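Local coordinates for protein fructose-bisphosphate aldolase (Plasmodium falciparum, PDB 4TR9) that belongs to the class I fructose-bisphosphate aldolases, a TIM-barrel enzyme family, and binds the hydrazide ligand 38D in a pocket of this barrel, at residues E41-I46 and E60-Y65; K47-N52 and S315-W320. All coordinates share one frame; numbering follows the deposited sequence.

Interaction 1 and interaction 2 share helix 43-52, which follows strand 35-39 of the parallel barrel sheet. E41-I46 covers the strand-to-helix turn and the first part of the helix, and K47-N52 covers the rest. Interaction 1 joins the turn and first part of helix 43-52 to helix 59-70. Interaction 2 joins the later turns to helix 310-320, near the end of the chain. The segments therefore alternate along the sequence. The centres are about 10 Å apart and the contacts touch: Y65 CE1 lies 3.5 Å from L317 CD2. Together they pack three helices against each other beside the 38D pocket, bringing early and late parts of the chain together.

Interaction 1: E41-I46 and E60-Y65. With 38D (N'-[(E)-(2,4-dichlorophenyl)methylidene]-3,4-dihydroxybenzohydrazide), chain K.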
loop_
_atom_site.group_PDB
_atom_site.type_symbol
_atom_site.label_atom_id
_atom_site.label_comp_id
_atom_site.label_asym_id
_atom_site.label_seq_id
_atom_site.Cartn_x
_atom_site.Cartn_y
_atom_site.Cartn_z
ATOM N N GLU A 41 7.625 -33.193 9.294
ATOM C CA GLU A 41 6.916 -33.718 8.135
ATOM C C GLU A 41 5.532 -34.219 8.532
ATOM O O GLU A 41 5.373 -34.872 9.563
ATOM C CB GLU A 41 7.709 -34.849 7.474
ATOM C CG GLU A 41 9.077 -34.444 6.944
ATOM C CD GLU A 41 10.143 -34.418 8.023
ATOM O OE1 GLU A 41 9.878 -34.914 9.138
ATOM O OE2 GLU A 41 11.248 -33.900 7.754
ATOM N N SER A 42 4.533 -33.911 7.710
ATOM C CA SER A 42 3.174 -34.376 7.961
ATOM C C SER A 42 3.063 -35.872 7.684
ATOM O O SER A 42 4.031 -36.506 7.264
ATOM C CB SER A 42 2.168 -33.601 7.107
ATOM O OG SER A 42 2.399 -33.808 5.726
ATOM N N THR A 43 1.879 -36.429 7.919
ATOM C CA THR A 43 1.655 -37.858 7.739
ATOM C C THR A 43 1.862 -38.284 6.288
ATOM O O THR A 43 2.535 -39.278 6.015
ATOM C CB THR A 43 0.239 -38.266 8.184
ATOM O OG1 THR A 43 0.017 -37.834 9.533
ATOM C CG2 THR A 43 0.068 -39.775 8.105
ATOM N N GLN A 44 1.286 -37.526 5.361
ATOM C CA GLN A 44 1.418 -37.830 3.941
ATOM C C GLN A 44 2.808 -37.467 3.424
ATOM O O GLN A 44 3.256 -37.990 2.404
ATOM C CB GLN A 44 0.348 -37.096 3.132
ATOM C CG GLN A 44 0.439 -35.581 3.208
ATOM C CD GLN A 44 -0.612 -34.890 2.360
ATOM O OE1 GLN A 44 -1.521 -35.532 1.835
ATOM N NE2 GLN A 44 -0.489 -33.575 2.222
ATOM N N THR A 45 3.486 -36.571 4.134
ATOM C CA THR A 45 4.828 -36.144 3.750
ATOM C C THR A 45 5.870 -37.171 4.177
ATOM O O THR A 45 6.744 -37.548 3.395
ATOM C CB THR A 45 5.188 -34.778 4.363
ATOM O OG1 THR A 45 4.220 -33.800 3.964
ATOM C CG2 THR A 45 6.568 -34.335 3.902
ATOM N N ILE A 46 5.769 -37.625 5.423
ATOM C CA ILE A 46 6.696 -38.614 5.957
ATOM C C ILE A 46 6.437 -39.982 5.326
ATOM O O ILE A 46 7.289 -40.868 5.366
ATOM C CB ILE A 46 6.588 -38.716 7.497
ATOM C CG1 ILE A 46 7.827 -39.395 8.087
ATOM C CG2 ILE A 46 5.317 -39.445 7.904
ATOM C CD1 ILE A 46 9.114 -38.648 7.822
ATOM N N GLU A 60 4.053 -46.391 14.896
ATOM C CA GLU A 60 5.218 -46.949 15.572
ATOM C C GLU A 60 6.502 -46.571 14.844
ATOM O O GLU A 60 7.512 -46.262 15.473
ATOM C CB GLU A 60 5.108 -48.473 15.685
ATOM C CG GLU A 60 4.149 -48.963 16.762
ATOM C CD GLU A 60 2.691 -48.812 16.370
ATOM O OE1 GLU A 60 2.409 -48.675 15.161
ATOM O OE2 GLU A 60 1.827 -48.832 17.271
ATOM N N ASN A 61 6.457 -46.596 13.516
ATOM C CA ASN A 61 7.623 -46.266 12.706
ATOM C C ASN A 61 7.952 -44.777 12.742
ATOM O O ASN A 61 9.123 -44.397 12.772
ATOM C CB ASN A 61 7.415 -46.716 11.260
ATOM C CG ASN A 61 7.404 -48.223 11.117
ATOM O OD1 ASN A 61 7.915 -48.943 11.975
ATOM N ND2 ASN A 61 6.827 -48.710 10.026
ATOM N N ARG A 62 6.920 -43.940 12.733
ATOM C CA ARG A 62 7.114 -42.498 12.830
ATOM C C ARG A 62 7.732 -42.142 14.176
ATOM O O ARG A 62 8.633 -41.307 14.256
ATOM C CB ARG A 62 5.792 -41.752 12.641
ATOM C CG ARG A 62 5.211 -41.862 11.240
ATOM C CD ARG A 62 4.073 -40.875 11.037
ATOM N NE ARG A 62 2.966 -41.113 11.957
ATOM C CZ ARG A 62 1.918 -41.882 11.678
ATOM N NH1 ARG A 62 0.955 -42.042 12.574
ATOM N NH2 ARG A 62 1.834 -42.489 10.503
ATOM N N ALA A 63 7.246 -42.788 15.230
ATOM C CA ALA A 63 7.798 -42.593 16.563
ATOM C C ALA A 63 9.235 -43.102 16.626
ATOM O O ALA A 63 10.114 -42.434 17.168
ATOM C CB ALA A 63 6.939 -43.293 17.603
ATOM N N SER A 64 9.464 -44.282 16.058
ATOM C CA SER A 64 10.789 -44.897 16.061
ATOM C C SER A 64 11.808 -44.049 15.307
ATOM O O SER A 64 12.950 -43.904 15.744
ATOM C CB SER A 64 10.729 -46.299 15.450
ATOM O OG SER A 64 9.839 -47.133 16.170
ATOM N N TYR A 65 11.391 -43.489 14.177
ATOM C CA TYR A 65 12.294 -42.699 13.350
ATOM C C TYR A 65 12.683 -41.389 14.024
ATOM O O TYR A 65 13.858 -41.026 14.055
ATOM C CB TYR A 65 11.669 -42.409 11.986
ATOM C CG TYR A 65 12.490 -41.448 11.162
ATOM C CD1 TYR A 65 13.800 -41.748 10.819
ATOM C CD2 TYR A 65 11.960 -40.239 10.734
ATOM C CE1 TYR A 65 14.561 -40.874 10.071
ATOM C CE2 TYR A 65 12.712 -39.358 9.982
ATOM C CZ TYR A 65 14.011 -39.682 9.654
ATOM O OH TYR A 65 14.768 -38.814 8.907
HETATM N N12 38D K . 4.925 -30.670 2.000
HETATM C C13 38D K . 5.661 -30.904 0.789
HETATM C C15 38D K . 3.609 -32.019 -0.088
HETATM C C17 38D K . 3.072 -32.070 -2.421
HETATM C C20 38D K . 5.071 -30.968 -1.694
HETATM C C01 38D K . 7.813 -28.580 4.436
HETATM C C02 38D K . 8.800 -27.928 5.175
HETATM O O03 38D K . 9.667 -26.991 4.573
HETATM C C04 38D K . 8.935 -28.206 6.528
HETATM C C05 38D K . 8.095 -29.121 7.138
HETATM C C06 38D K . 7.115 -29.768 6.407
HETATM O O07 38D K . 9.928 -27.561 7.300
HETATM C C08 38D K . 6.972 -29.491 5.064
HETATM C C09 38D K . 5.882 -30.236 4.286
HETATM O O10 38D K . 5.101 -30.970 4.879
HETATM N N11 38D K . 5.832 -30.050 2.862
HETATM C C14 38D K . 4.755 -31.302 -0.372
HETATM C C16 38D K . 2.760 -32.405 -1.113
HETATM CL CL1 38D K . 1.988 -32.566 -3.690
HETATM C C19 38D K . 4.219 -31.355 -2.720
HETATM CL CL2 38D K . 6.511 -30.068 -2.092
#
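The hydroxyl oxygen OG1 of T45 meets two oxygens, roughly at a right angle. It is hydrogen-bonded to S42 OG at 2.5 Å, and either hydroxyl could be the donor. It also lies 3.1 Å from the carbonyl O10 of 38D. A bond is possible there, but the proton has another acceptor within reach. The first torsion of T45 (chi1 -57°) sets OG1 beside its own backbone N and CG2 beside the carbonyl carbon, and both branches come near O10. S42 also takes part through its backbone, since its carbonyl O accepts I46 N at 2.8 Å in the first turn of the helix. This is the turn after strand 35-39 in the TIM barrel, and T45 belongs to the 38D pocket. Another face of the turn, carried by I46, meets helix 59-70 by apolar contact. I46 spreads two branches over it. CG2 rests on the aliphatic part of R62, 3.7 Å from CD. CG1 is anti to the backbone N (chi1 -162°), and with chi2 at 61° CD1 comes to 4.3 Å from Y65 CE2. R62 NH2 lies 4.0 Å from T43 CG2. The guanidinium is held by polar partners as well: NE makes a salt bridge to E87, and NH2 bonds N57 OD1. Y65 OH is hydrogen-bonded to Q313.

Interaction 2: K47-N52 and S315-W320; sequences KKRFDN and SVLNTW
L317 reaches from helix 310-320 to two neighbours on helix 43-52. One methyl, CD1, lies 4.0 Å from R49 CB. The other, CD2, meets the rim of the F50 ring near its plane, 4.1 Å from CE1. The same CE1 also approaches W320, at 4.1 Å from CZ3, near the plane of the indole. The indole CG is anti to the backbone N (chi1 178°), which carries the ring out toward F50. F50, L317 and W320 are all buried, and this is the close-packed part. Y65 of helix 59-70 backs it: its ring meets that of W320. The two short helical segments pass 10.1 Å apart, with a crossing angle of -46°. The solvent side is looser. N52 and N318 are exposed, and both stay more than 5 Å from the opposite segment. R49 meets L317 chiefly through CB. Its chain bends at chi2, and the guanidinium lies apart from segment 315-320 and makes a cation-pi contact with an aromatic side chain of a bound peptide. No hydrogen bond crosses between the segments, so the helices are joined here by van der Waals and hydrophobic packing.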
loop_
_atom_site.group_PDB
_atom_site.type_symbol
_atom_site.label_atom_id
_atom_site.label_comp_id
_atom_site.label_asym_id
_atom_site.label_seq_id
_atom_site.Cartn_x
_atom_site.Cartn_y
_atom_site.Cartn_z
ATOM N N LYS A 47 5.256 -40.140 4.735
ATOM C CA LYS A 47 4.892 -41.381 4.063
ATOM C C LYS A 47 5.770 -41.619 2.842
ATOM O O LYS A 47 6.291 -42.716 2.644
ATOM C CB LYS A 47 3.421 -41.361 3.646
ATOM C CG LYS A 47 3.004 -42.572 2.830
ATOM C CD LYS A 47 1.580 -42.442 2.323
ATOM C CE LYS A 47 1.195 -43.640 1.473
ATOM N NZ LYS A 47 1.253 -44.911 2.245
ATOM N N LYS A 48 5.935 -40.579 2.031
ATOM C CA LYS A 48 6.729 -40.669 0.812
ATOM C C LYS A 48 8.202 -40.926 1.118
ATOM O O LYS A 48 8.961 -41.349 0.247
ATOM C CB LYS A 48 6.578 -39.393 -0.018
ATOM C CG LYS A 48 5.145 -39.090 -0.425
ATOM C CD LYS A 48 5.064 -37.844 -1.291
ATOM C CE LYS A 48 3.625 -37.537 -1.676
ATOM N NZ LYS A 48 2.992 -38.673 -2.401
ATOM N N ARG A 49 8.600 -40.666 2.360
ATOM C CA ARG A 49 9.959 -40.950 2.803
ATOM C C ARG A 49 10.113 -42.428 3.142
ATOM O O ARG A 49 11.087 -43.066 2.746
ATOM C CB ARG A 49 10.322 -40.089 4.014
ATOM C CG ARG A 49 10.189 -38.600 3.761
ATOM C CD ARG A 49 11.088 -38.159 2.622
ATOM N NE ARG A 49 10.603 -36.935 1.994
ATOM C CZ ARG A 49 9.889 -36.903 0.875
ATOM N NH1 ARG A 49 9.486 -35.743 0.374
ATOM N NH2 ARG A 49 9.580 -38.033 0.252
ATOM N N PHE A 50 9.142 -42.969 3.872
ATOM C CA PHE A 50 9.167 -44.375 4.252
ATOM C C PHE A 50 9.001 -45.283 3.037
ATOM O O PHE A 50 9.490 -46.413 3.024
ATOM C CB PHE A 50 8.078 -44.673 5.286
ATOM C CG PHE A 50 8.386 -44.153 6.663
ATOM C CD1 PHE A 50 9.653 -43.689 6.977
ATOM C CD2 PHE A 50 7.410 -44.139 7.646
ATOM C CE1 PHE A 50 9.940 -43.213 8.245
ATOM C CE2 PHE A 50 7.691 -43.666 8.916
ATOM C CZ PHE A 50 8.957 -43.203 9.214
ATOM N N ASP A 51 8.311 -44.782 2.016
ATOM C CA ASP A 51 8.087 -45.545 0.793
ATOM C C ASP A 51 9.382 -45.752 0.014
ATOM O O ASP A 51 9.576 -46.792 -0.616
ATOM C CB ASP A 51 7.054 -44.845 -0.094
ATOM C CG ASP A 51 5.678 -44.797 0.539
ATOM O OD1 ASP A 51 5.360 -45.697 1.345
ATOM O OD2 ASP A 51 4.914 -43.857 0.232
ATOM N N ASN A 52 10.264 -44.758 0.060
ATOM C CA ASN A 52 11.532 -44.822 -0.659
ATOM C C ASN A 52 12.466 -45.885 -0.090
ATOM O O ASN A 52 13.205 -46.534 -0.831
ATOM C CB ASN A 52 12.222 -43.458 -0.642
ATOM C CG ASN A 52 11.432 -42.397 -1.383
ATOM O OD1 ASN A 52 10.665 -42.703 -2.296
ATOM N ND2 ASN A 52 11.619 -41.141 -0.994
ATOM N N SER A 315 20.178 -39.210 3.901
ATOM C CA SER A 315 21.104 -40.331 4.015
ATOM C C SER A 315 20.834 -41.158 5.267
ATOM O O SER A 315 21.171 -42.341 5.322
ATOM C CB SER A 315 22.549 -39.831 4.019
ATOM O OG SER A 315 22.892 -39.250 2.774
ATOM N N VAL A 316 20.229 -40.531 6.270
ATOM C CA VAL A 316 19.899 -41.215 7.515
ATOM C C VAL A 316 18.852 -42.295 7.276
ATOM O O VAL A 316 18.993 -43.429 7.736
ATOM C CB VAL A 316 19.385 -40.231 8.580
ATOM C CG1 VAL A 316 18.953 -40.977 9.831
ATOM C CG2 VAL A 316 20.454 -39.205 8.910
ATOM N N LEU A 317 17.801 -41.933 6.547
ATOM C CA LEU A 317 16.731 -42.863 6.208
ATOM C C LEU A 317 17.247 -44.038 5.382
ATOM O O LEU A 317 16.829 -45.179 5.584
ATOM C CB LEU A 317 15.620 -42.135 5.449
ATOM C CG LEU A 317 14.688 -41.250 6.278
ATOM C CD1 LEU A 317 14.045 -40.183 5.409
ATOM C CD2 LEU A 317 13.621 -42.102 6.947
ATOM N N ASN A 318 18.156 -43.754 4.455
ATOM C CA ASN A 318 18.736 -44.790 3.607
ATOM C C ASN A 318 19.578 -45.777 4.405
ATOM O O ASN A 318 19.640 -46.963 4.077
ATOM C CB ASN A 318 19.584 -44.164 2.500
ATOM C CG ASN A 318 18.759 -43.356 1.518
ATOM O OD1 ASN A 318 17.622 -43.710 1.208
ATOM N ND2 ASN A 318 19.330 -42.265 1.024
ATOM N N THR A 319 20.228 -45.282 5.451
ATOM C CA THR A 319 21.066 -46.120 6.298
ATOM C C THR A 319 20.218 -46.923 7.279
ATOM O O THR A 319 20.463 -48.108 7.506
ATOM C CB THR A 319 22.092 -45.277 7.080
ATOM O OG1 THR A 319 22.870 -44.498 6.164
ATOM C CG2 THR A 319 23.017 -46.171 7.889
ATOM N N TRP A 320 19.212 -46.268 7.847
ATOM C CA TRP A 320 18.340 -46.888 8.838
ATOM C C TRP A 320 17.465 -47.981 8.227
ATOM O O TRP A 320 17.490 -49.127 8.680
ATOM C CB TRP A 320 17.470 -45.821 9.504
ATOM C CG TRP A 320 16.502 -46.357 10.506
ATOM C CD1 TRP A 320 16.777 -47.195 11.547
ATOM C CD2 TRP A 320 15.099 -46.073 10.580
ATOM N NE1 TRP A 320 15.631 -47.458 12.258
ATOM C CE2 TRP A 320 14.588 -46.780 11.686
ATOM C CE3 TRP A 320 14.227 -45.291 9.815
ATOM C CZ2 TRP A 320 13.242 -46.731 12.045
ATOM C CZ3 TRP A 320 12.892 -45.245 10.174
ATOM C CH2 TRP A 320 12.413 -45.960 11.278
#